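Long-range contacts in uronate dehydrogenase (Agrobacterium tumefaciens, PDB 3RFX), which probably oxidises uronic acids such as galacturonate and glucuronate to the corresponding aldaric acid lactones, using NAD as the hydride acceptor: residues L124-P129 with V202-S207; K78-I83 with D133-V138; A57-V62 with A98-Q103. The protein carries 1 engineered substitution. One frame throughout, in Å; residues are numbered along the deposited sequence.

Overall arrangement
The three contacts spread over one Rossmann-type domain built on a seven-stranded parallel sheet with outermost strands 45-49 and 202-205. Interaction 3 joins helices 55-62 and 80-100 in the NAD-binding half; interaction 2 pairs the start of helix 80-100 with that of helix 135-154; interaction 1 closes over edge strand 202-205. Centres lie about 25 Å apart for interactions 2 and 3, which share helix 80-100, about 21 Å for 1 and 2, and about 28 Å for 1 and 3. Along the chain, interaction 2 crosses both others, and interaction 3 closes before 1 opens. Interaction 2 thus lies where the cofactor side, active-site helix 135-154 and the second subunit come together, with interactions 1 and 3 toward the two ends of the sheet. Interaction 1 also reaches that subunit.

Interaction 1 (L124-P129 with V202-S207); sequences LGPDVP and VVWGAS
The indole of Trp204 meets the backbone of Gly125 and Pro126 edge-on: Gly125 C lies in the ring plane, and Gly125 O, near that plane, stands 3.3 Å from Trp204 CZ2. Pro126 N lies at the same edge, facing Trp204 NE1 at 3.6 Å, whereas the carbonyl oxygen of Leu124 comes in obliquely. Trp214 stacks on the indole. The fold element is strand 202-205, an outermost strand of the Rossmann sheet within this chain, covered by a loop that makes a type I beta turn from Gly125 to Val128. In Trp204, CG sits beside the backbone N (chi1 -66°), and the ring extends from the strand into the loop. Leu124 crosses it at about a right angle, placing CB 3.9 Å from Trp204 CZ2 and CD1 4.0 Å from Trp204 CH2, so that this leucine follows the benzo end while proline follows the pyrrole end. Backbone bonds tie Leu124 to Trp213 and Asp215, and Asn216 OD1 accepts from Trp204 N, so both sides of the contact are held by the chain segment 213-216. A second apolar point lies beside it: Pro126 CB rests on Val202 CB at 3.9 Å. There, one branch of the valine turns to the proline backbone, with Val202 CG2 3.9 Å from Pro126 O.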
loop_
_atom_site.group_PDB
_atom_site.type_symbol
_atom_site.label_atom_id
_atom_site.label_comp_id
_atom_site.label_asym_id
_atom_site.label_seq_id
_atom_site.Cartn_x
_atom_site.Cartn_y
_atom_site.Cartn_z
ATOM N N LEU A 124 -2.350 -0.288 14.028
ATOM C CA LEU A 124 -3.503 -0.755 13.260
ATOM C C LEU A 124 -4.326 0.393 12.695
ATOM O O LEU A 124 -4.698 1.310 13.421
ATOM C CB LEU A 124 -4.429 -1.622 14.129
ATOM C CG LEU A 124 -3.835 -2.808 14.894
ATOM C CD1 LEU A 124 -4.954 -3.600 15.602
ATOM C CD2 LEU A 124 -3.048 -3.707 13.954
ATOM N N GLY A 125 -4.627 0.321 11.401
ATOM C CA GLY A 125 -5.622 1.199 10.809
ATOM C C GLY A 125 -7.005 0.570 10.912
ATOM O O GLY A 125 -7.143 -0.585 11.318
ATOM N N PRO A 126 -8.047 1.323 10.530
ATOM C CA PRO A 126 -9.432 0.853 10.676
ATOM C C PRO A 126 -9.819 -0.325 9.772
ATOM O O PRO A 126 -10.828 -0.977 10.046
ATOM C CB PRO A 126 -10.268 2.096 10.316
ATOM C CG PRO A 126 -9.359 2.936 9.460
ATOM C CD PRO A 126 -7.972 2.704 10.023
ATOM N N ASP A 127 -9.044 -0.601 8.725
ATOM C CA ASP A 127 -9.407 -1.661 7.788
ATOM C C ASP A 127 -8.731 -3.009 8.053
ATOM O O ASP A 127 -8.850 -3.918 7.236
ATOM C CB ASP A 127 -9.100 -1.232 6.348
ATOM C CG ASP A 127 -10.042 -0.148 5.838
ATOM O OD1 ASP A 127 -11.025 0.191 6.537
ATOM O OD2 ASP A 127 -9.797 0.355 4.719
ATOM N N VAL A 128 -8.024 -3.158 9.174
ATOM C CA VAL A 128 -7.327 -4.427 9.410
ATOM C C VAL A 128 -8.300 -5.593 9.582
ATOM O O VAL A 128 -9.403 -5.420 10.078
ATOM C CB VAL A 128 -6.358 -4.375 10.617
ATOM C CG1 VAL A 128 -5.262 -3.351 10.368
ATOM C CG2 VAL A 128 -7.116 -4.085 11.920
ATOM N N PRO A 129 -7.894 -6.790 9.150
ATOM C CA PRO A 129 -8.781 -7.945 9.339
ATOM C C PRO A 129 -9.011 -8.208 10.830
ATOM O O PRO A 129 -8.088 -8.005 11.635
ATOM C CB PRO A 129 -7.996 -9.098 8.701
ATOM C CG PRO A 129 -7.075 -8.428 7.712
ATOM C CD PRO A 129 -6.695 -7.119 8.363
ATOM N N VAL A 202 -15.417 2.779 11.347
ATOM C CA VAL A 202 -14.712 2.238 12.503
ATOM C C VAL A 202 -13.994 3.384 13.203
ATOM O O VAL A 202 -13.289 4.171 12.571
ATOM C CB VAL A 202 -13.671 1.174 12.081
ATOM C CG1 VAL A 202 -12.783 0.783 13.267
ATOM C CG2 VAL A 202 -14.362 -0.052 11.479
ATOM N N VAL A 203 -14.185 3.485 14.512
ATOM C CA VAL A 203 -13.529 4.507 15.316
ATOM C C VAL A 203 -12.737 3.799 16.404
ATOM O O VAL A 203 -13.287 2.975 17.129
ATOM C CB VAL A 203 -14.563 5.415 16.004
ATOM C CG1 VAL A 203 -13.867 6.479 16.846
ATOM C CG2 VAL A 203 -15.517 6.051 14.961
ATOM N N TRP A 204 -11.450 4.110 16.520
ATOM C CA TRP A 204 -10.664 3.522 17.606
ATOM C C TRP A 204 -10.948 4.305 18.872
ATOM O O TRP A 204 -10.689 5.507 18.933
ATOM C CB TRP A 204 -9.176 3.558 17.273
ATOM C CG TRP A 204 -8.809 2.688 16.103
ATOM C CD1 TRP A 204 -8.489 3.103 14.848
ATOM C CD2 TRP A 204 -8.725 1.256 16.090
ATOM N NE1 TRP A 204 -8.203 2.015 14.045
ATOM C CE2 TRP A 204 -8.335 0.872 14.789
ATOM C CE3 TRP A 204 -8.925 0.260 17.063
ATOM C CZ2 TRP A 204 -8.143 -0.462 14.426
ATOM C CZ3 TRP A 204 -8.741 -1.066 16.702
ATOM C CH2 TRP A 204 -8.349 -1.416 15.392
ATOM N N GLY A 205 -11.480 3.628 19.885
ATOM C CA GLY A 205 -11.866 4.302 21.108
ATOM C C GLY A 205 -10.719 4.408 22.096
ATOM O O GLY A 205 -10.604 3.583 22.996
ATOM N N ALA A 206 -9.876 5.421 21.916
ATOM C CA ALA A 206 -8.759 5.691 22.817
ATOM C C ALA A 206 -8.503 7.186 22.901
ATOM O O ALA A 206 -8.772 7.918 21.948
ATOM C CB ALA A 206 -7.509 4.984 22.323
ATOM N N SER A 207 -7.968 7.642 24.029
ATOM C CA SER A 207 -7.545 9.029 24.141
ATOM C C SER A 207 -6.268 9.276 23.317
ATOM O O SER A 207 -5.835 8.397 22.588
ATOM C CB SER A 207 -7.382 9.421 25.608
ATOM O OG SER A 207 -8.658 9.465 26.233
#

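Interaction 2 (K78-I83 with D133-V138); sequences KPFEQI and DGLAGV. Engineered in segment 133-138: Ala136 (natural residue Tyr).
Leu135 enters the start of helix 80-100 with one methyl, its CD1 lying 3.9 Å from Phe80 N and 4.0 Å from Phe80 CB. This methyl sits at the edge of the Phe80 ring, near its plane, and not over a face. CG of Leu135 stands beside its own backbone N (chi1 -61°), which carries the branched end across to the first turn of the other helix. The close part continues one turn along, where Ile83 lays two of its methyls along the near side of helix 135-154: CG2 of Ile83 approaches Leu135 O at 4.0 Å, and CD1 of Ile83 comes within 4.1 Å of Ala136 CA. The methyl of Ala136, an engineered residue where the natural protein has tyrosine, lies 4.3 Å from Ile83 CD1. The start of helix 135-154 is held by Glu77, whose two carboxylate oxygens accept from the amides of Leu135 and Ala136.

The contact is looser at Lys78, which touches through its backbone alone: Lys78 O is 4.1 Å from Leu135 CD1, while the side chain runs off and its ammonium end leads away. Toward the second subunit the packing resumes: Tyr92 of that subunit stacks on Phe80, its Phe142 also packs on Phe80, and its Met149 covers Leu135. Helices 80-100 and 135-154 thus meet residues of the same two helices of the second subunit, consistent with the four-helix dimer interface of short-chain dehydrogenases, and Ala136 occupies the place of the tyrosine in their YxxxK active-site motif.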
loop_
_atom_site.group_PDB
_atom_site.type_symbol
_atom_site.label_atom_id
_atom_site.label_comp_id
_atom_site.label_asym_id
_atom_site.label_seq_id
_atom_site.Cartn_x
_atom_site.Cartn_y
_atom_site.Cartn_z
ATOM N N LYS A 78 -17.889 -14.450 28.313
ATOM C CA LYS A 78 -18.923 -15.216 29.000
ATOM C C LYS A 78 -19.286 -16.396 28.131
ATOM O O LYS A 78 -18.803 -16.500 27.002
ATOM C CB LYS A 78 -20.166 -14.355 29.248
ATOM C CG LYS A 78 -19.950 -13.240 30.238
ATOM C CD LYS A 78 -21.248 -12.879 30.938
ATOM C CE LYS A 78 -21.026 -11.864 32.057
ATOM N NZ LYS A 78 -20.223 -12.427 33.173
ATOM N N PRO A 79 -20.117 -17.309 28.657
ATOM C CA PRO A 79 -20.585 -18.433 27.846
ATOM C C PRO A 79 -21.404 -17.953 26.649
ATOM O O PRO A 79 -22.008 -16.876 26.686
ATOM C CB PRO A 79 -21.474 -19.221 28.818
ATOM C CG PRO A 79 -20.909 -18.898 30.171
ATOM C CD PRO A 79 -20.506 -17.451 30.075
ATOM N N PHE A 80 -21.417 -18.770 25.606
ATOM C CA PHE A 80 -22.072 -18.437 24.349
ATOM C C PHE A 80 -23.535 -18.046 24.524
ATOM O O PHE A 80 -23.991 -17.071 23.931
ATOM C CB PHE A 80 -21.954 -19.615 23.378
ATOM C CG PHE A 80 -22.554 -19.349 22.025
ATOM C CD1 PHE A 80 -21.971 -18.439 21.161
ATOM C CD2 PHE A 80 -23.698 -20.016 21.618
ATOM C CE1 PHE A 80 -22.521 -18.190 19.911
ATOM C CE2 PHE A 80 -24.253 -19.774 20.371
ATOM C CZ PHE A 80 -23.660 -18.861 19.519
ATOM N N GLU A 81 -24.270 -18.796 25.340
ATOM C CA GLU A 81 -25.703 -18.536 25.507
ATOM C C GLU A 81 -25.998 -17.082 25.870
ATOM O O GLU A 81 -26.898 -16.459 25.302
ATOM C CB GLU A 81 -26.319 -19.482 26.546
ATOM C CG GLU A 81 -26.354 -20.951 26.124
ATOM C CD GLU A 81 -25.020 -21.678 26.317
ATOM O OE1 GLU A 81 -24.030 -21.049 26.763
ATOM O OE2 GLU A 81 -24.969 -22.895 26.025
ATOM N N GLN A 82 -25.241 -16.533 26.814
ATOM C CA GLN A 82 -25.465 -15.162 27.250
ATOM C C GLN A 82 -25.055 -14.139 26.181
ATOM O O GLN A 82 -25.681 -13.090 26.046
ATOM C CB GLN A 82 -24.691 -14.889 28.538
ATOM C CG GLN A 82 -24.969 -15.899 29.642
ATOM C CD GLN A 82 -24.144 -15.634 30.879
ATOM O OE1 GLN A 82 -23.816 -14.485 31.188
ATOM N NE2 GLN A 82 -23.803 -16.699 31.601
ATOM N N ILE A 83 -23.972 -14.436 25.469
ATOM C CA ILE A 83 -23.470 -13.564 24.402
ATOM C C ILE A 83 -24.486 -13.530 23.267
ATOM O O ILE A 83 -24.819 -12.469 22.742
ATOM C CB ILE A 83 -22.153 -14.106 23.828
ATOM C CG1 ILE A 83 -21.095 -14.227 24.920
ATOM C CG2 ILE A 83 -21.636 -13.214 22.684
ATOM C CD1 ILE A 83 -20.408 -12.962 25.225
ATOM N N ASP A 133 -10.511 -12.149 20.134
ATOM C CA ASP A 133 -9.789 -12.923 21.147
ATOM C C ASP A 133 -10.678 -13.823 22.001
ATOM O O ASP A 133 -10.209 -14.426 22.962
ATOM C CB ASP A 133 -8.923 -12.013 22.023
ATOM C CG ASP A 133 -9.718 -10.929 22.713
ATOM O OD1 ASP A 133 -10.926 -11.122 22.964
ATOM O OD2 ASP A 133 -9.126 -9.873 23.023
ATOM N N GLY A 134 -11.953 -13.920 21.633
ATOM C CA GLY A 134 -12.886 -14.826 22.286
ATOM C C GLY A 134 -14.284 -14.624 21.718
ATOM O O GLY A 134 -14.447 -13.912 20.725
ATOM N N LEU A 135 -15.294 -15.232 22.336
ATOM C CA LEU A 135 -16.673 -15.091 21.849
ATOM C C LEU A 135 -17.193 -13.660 21.956
ATOM O O LEU A 135 -17.997 -13.220 21.125
ATOM C CB LEU A 135 -17.621 -16.033 22.598
ATOM C CG LEU A 135 -17.312 -17.523 22.474
ATOM C CD1 LEU A 135 -18.222 -18.314 23.416
ATOM C CD2 LEU A 135 -17.455 -18.015 21.040
ATOM N N ALA A 136 -16.761 -12.939 22.982
ATOM C CA ALA A 136 -17.181 -11.552 23.123
ATOM C C ALA A 136 -16.697 -10.719 21.935
ATOM O O ALA A 136 -17.483 -9.986 21.327
ATOM C CB ALA A 136 -16.711 -10.957 24.434
ATOM N N GLY A 137 -15.415 -10.842 21.593
ATOM C CA GLY A 137 -14.889 -10.169 20.408
ATOM C C GLY A 137 -15.605 -10.574 19.125
ATOM O O GLY A 137 -15.951 -9.723 18.288
ATOM N N VAL A 138 -15.825 -11.876 18.952
ATOM C CA VAL A 138 -16.534 -12.369 17.769
ATOM C C VAL A 138 -17.917 -11.723 17.682
ATOM O O VAL A 138 -18.367 -11.332 16.602
ATOM C CB VAL A 138 -16.686 -13.915 17.797
ATOM C CG1 VAL A 138 -17.629 -14.406 16.685
ATOM C CG2 VAL A 138 -15.322 -14.598 17.678
#

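Interaction 3 (A57-V62 with A98-Q103); sequences AVNAMV and ARAHGQ. With PO4 (phosphate ion), chain E.
The last turn of helix 55-62 approaches the C-terminal end of helix 80-100, the CA atoms of Val62 and Ala98 being 6.4 Å apart, and beyond it the chain turns with both His101 N and Gln103 N donating to Ala98 O from opposite faces of its plane. Gly102, at a positive phi, lies inside this turn. In the buried layer, CG1 of Val62 packs 4.0 Å from Ala98 CA and also faces His101 CB at 4.4 Å. Val62 also touches Leu94 and Ala97 of helix 80-100 and Leu7 of strand 5-9, linking the two helices to the central sheet.

Toward the surface the contact becomes polar. Asn59 has CG anti to its backbone N (chi1 -170°), which extends the amide from helix 55-62 to the imidazole. His101 NE2 donates to Asn59 OD1 at 2.7 Å with an N-H...O angle of 153°. The donor stands above the amide's carbonyl plane, away from the lone-pair directions, and amide and ring are steeply inclined, their planes 73° apart. Asn59 ND2 also packs against Ala100 CB at 4.1 Å. The other ring nitrogen, His101 ND1, gives a bent bond to O1 of a phosphate ion at 2.6 Å and a weak one to O4 of the same ion. Two donating nitrogens would be consistent with a protonated ring; the phosphate is probably from the crystallisation liquor, so this may hold for the crystal alone. The asparagine and the phosphate thus grip the imidazole at its edge through its two nitrogens. The pairing of helix 55-62, on the crossover from strand 45-49 to strand 67-70, with helix 80-100 on the same face of the sheet is typical of the Rossmann fold.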
loop_
_atom_site.group_PDB
_atom_site.type_symbol
_atom_site.label_atom_id
_atom_site.label_comp_id
_atom_site.label_asym_id
_atom_site.label_seq_id
_atom_site.Cartn_x
_atom_site.Cartn_y
_atom_site.Cartn_z
ATOM N N ALA A 57 -40.106 -5.543 23.117
ATOM C CA ALA A 57 -39.633 -4.597 24.117
ATOM C C ALA A 57 -38.622 -3.625 23.503
ATOM O O ALA A 57 -38.668 -2.425 23.757
ATOM C CB ALA A 57 -39.035 -5.328 25.307
ATOM N N VAL A 58 -37.707 -4.149 22.694
ATOM C CA VAL A 58 -36.711 -3.298 22.044
ATOM C C VAL A 58 -37.365 -2.269 21.110
ATOM O O VAL A 58 -37.006 -1.092 21.115
ATOM C CB VAL A 58 -35.659 -4.141 21.293
ATOM C CG1 VAL A 58 -34.712 -3.237 20.522
ATOM C CG2 VAL A 58 -34.880 -4.997 22.288
ATOM N N ASN A 59 -38.344 -2.711 20.328
ATOM C CA ASN A 59 -39.114 -1.776 19.507
ATOM C C ASN A 59 -39.662 -0.599 20.322
ATOM O O ASN A 59 -39.496 0.563 19.945
ATOM C CB ASN A 59 -40.242 -2.506 18.773
ATOM C CG ASN A 59 -40.918 -1.631 17.732
ATOM O OD1 ASN A 59 -41.634 -0.681 18.068
ATOM N ND2 ASN A 59 -40.688 -1.941 16.461
ATOM N N ALA A 60 -40.297 -0.898 21.455
ATOM C CA ALA A 60 -40.830 0.148 22.328
ATOM C C ALA A 60 -39.725 1.025 22.921
ATOM O O ALA A 60 -39.879 2.247 23.053
ATOM C CB ALA A 60 -41.683 -0.470 23.432
ATOM N N MET A 61 -38.605 0.399 23.273
ATOM C CA MET A 61 -37.462 1.117 23.824
ATOM C C MET A 61 -36.964 2.180 22.847
ATOM O O MET A 61 -36.667 3.313 23.232
ATOM C CB MET A 61 -36.334 0.127 24.150
ATOM C CG MET A 61 -35.110 0.751 24.808
ATOM S SD MET A 61 -33.791 -0.468 24.999
ATOM C CE MET A 61 -33.573 -0.984 23.297
ATOM N N VAL A 62 -36.891 1.813 21.573
ATOM C CA VAL A 62 -36.325 2.705 20.563
ATOM C C VAL A 62 -37.299 3.782 20.068
ATOM O O VAL A 62 -36.897 4.914 19.791
ATOM C CB VAL A 62 -35.755 1.893 19.373
ATOM C CG1 VAL A 62 -35.368 2.813 18.215
ATOM C CG2 VAL A 62 -34.547 1.063 19.833
ATOM N N ALA A 98 -34.626 0.271 15.133
ATOM C CA ALA A 98 -34.216 1.553 14.588
ATOM C C ALA A 98 -34.785 1.717 13.180
ATOM O O ALA A 98 -35.236 2.796 12.802
ATOM C CB ALA A 98 -32.685 1.668 14.569
ATOM N N ARG A 99 -34.761 0.641 12.407
ATOM C CA ARG A 99 -35.208 0.706 11.018
ATOM C C ARG A 99 -36.706 1.040 10.965
ATOM O O ARG A 99 -37.181 1.697 10.034
ATOM C CB ARG A 99 -34.922 -0.613 10.301
ATOM C CG ARG A 99 -35.303 -0.597 8.824
ATOM C CD ARG A 99 -34.768 -1.807 8.079
ATOM N NE ARG A 99 -35.461 -3.049 8.420
ATOM C CZ ARG A 99 -36.589 -3.453 7.842
ATOM N NH1 ARG A 99 -37.155 -2.703 6.894
ATOM N NH2 ARG A 99 -37.152 -4.602 8.207
ATOM N N ALA A 100 -37.434 0.604 11.991
ATOM C CA ALA A 100 -38.874 0.837 12.077
ATOM C C ALA A 100 -39.232 2.216 12.626
ATOM O O ALA A 100 -40.386 2.641 12.536
ATOM C CB ALA A 100 -39.534 -0.263 12.916
ATOM N N HIS A 101 -38.251 2.923 13.185
ATOM C CA HIS A 101 -38.520 4.196 13.843
ATOM C C HIS A 101 -37.607 5.352 13.428
ATOM O O HIS A 101 -37.138 6.112 14.271
ATOM C CB HIS A 101 -38.528 4.022 15.374
ATOM C CG HIS A 101 -39.624 3.126 15.861
ATOM N ND1 HIS A 101 -40.923 3.562 16.017
ATOM C CD2 HIS A 101 -39.630 1.809 16.174
ATOM C CE1 HIS A 101 -41.676 2.556 16.428
ATOM N NE2 HIS A 101 -40.916 1.481 16.530
ATOM N N GLY A 102 -37.369 5.491 12.128
ATOM C CA GLY A 102 -36.703 6.677 11.614
ATOM C C GLY A 102 -35.185 6.595 11.541
ATOM O O GLY A 102 -34.524 7.594 11.246
ATOM N N GLN A 103 -34.647 5.404 11.793
ATOM C CA GLN A 103 -33.200 5.163 11.749
ATOM C C GLN A 103 -32.401 6.193 12.531
ATOM O O GLN A 103 -31.506 6.838 11.990
ATOM C CB GLN A 103 -32.710 5.048 10.292
ATOM C CG GLN A 103 -33.378 3.893 9.582
ATOM C CD GLN A 103 -32.962 3.698 8.133
ATOM O OE1 GLN A 103 -33.440 2.772 7.477
ATOM N NE2 GLN A 103 -32.074 4.549 7.631
HETATM P P PO4 E . -41.655 6.876 14.837
HETATM O O1 PO4 E . -41.894 5.441 14.443
HETATM O O2 PO4 E . -40.830 7.556 13.771
HETATM O O3 PO4 E . -42.986 7.583 14.938
HETATM O O4 PO4 E . -40.933 6.921 16.174
#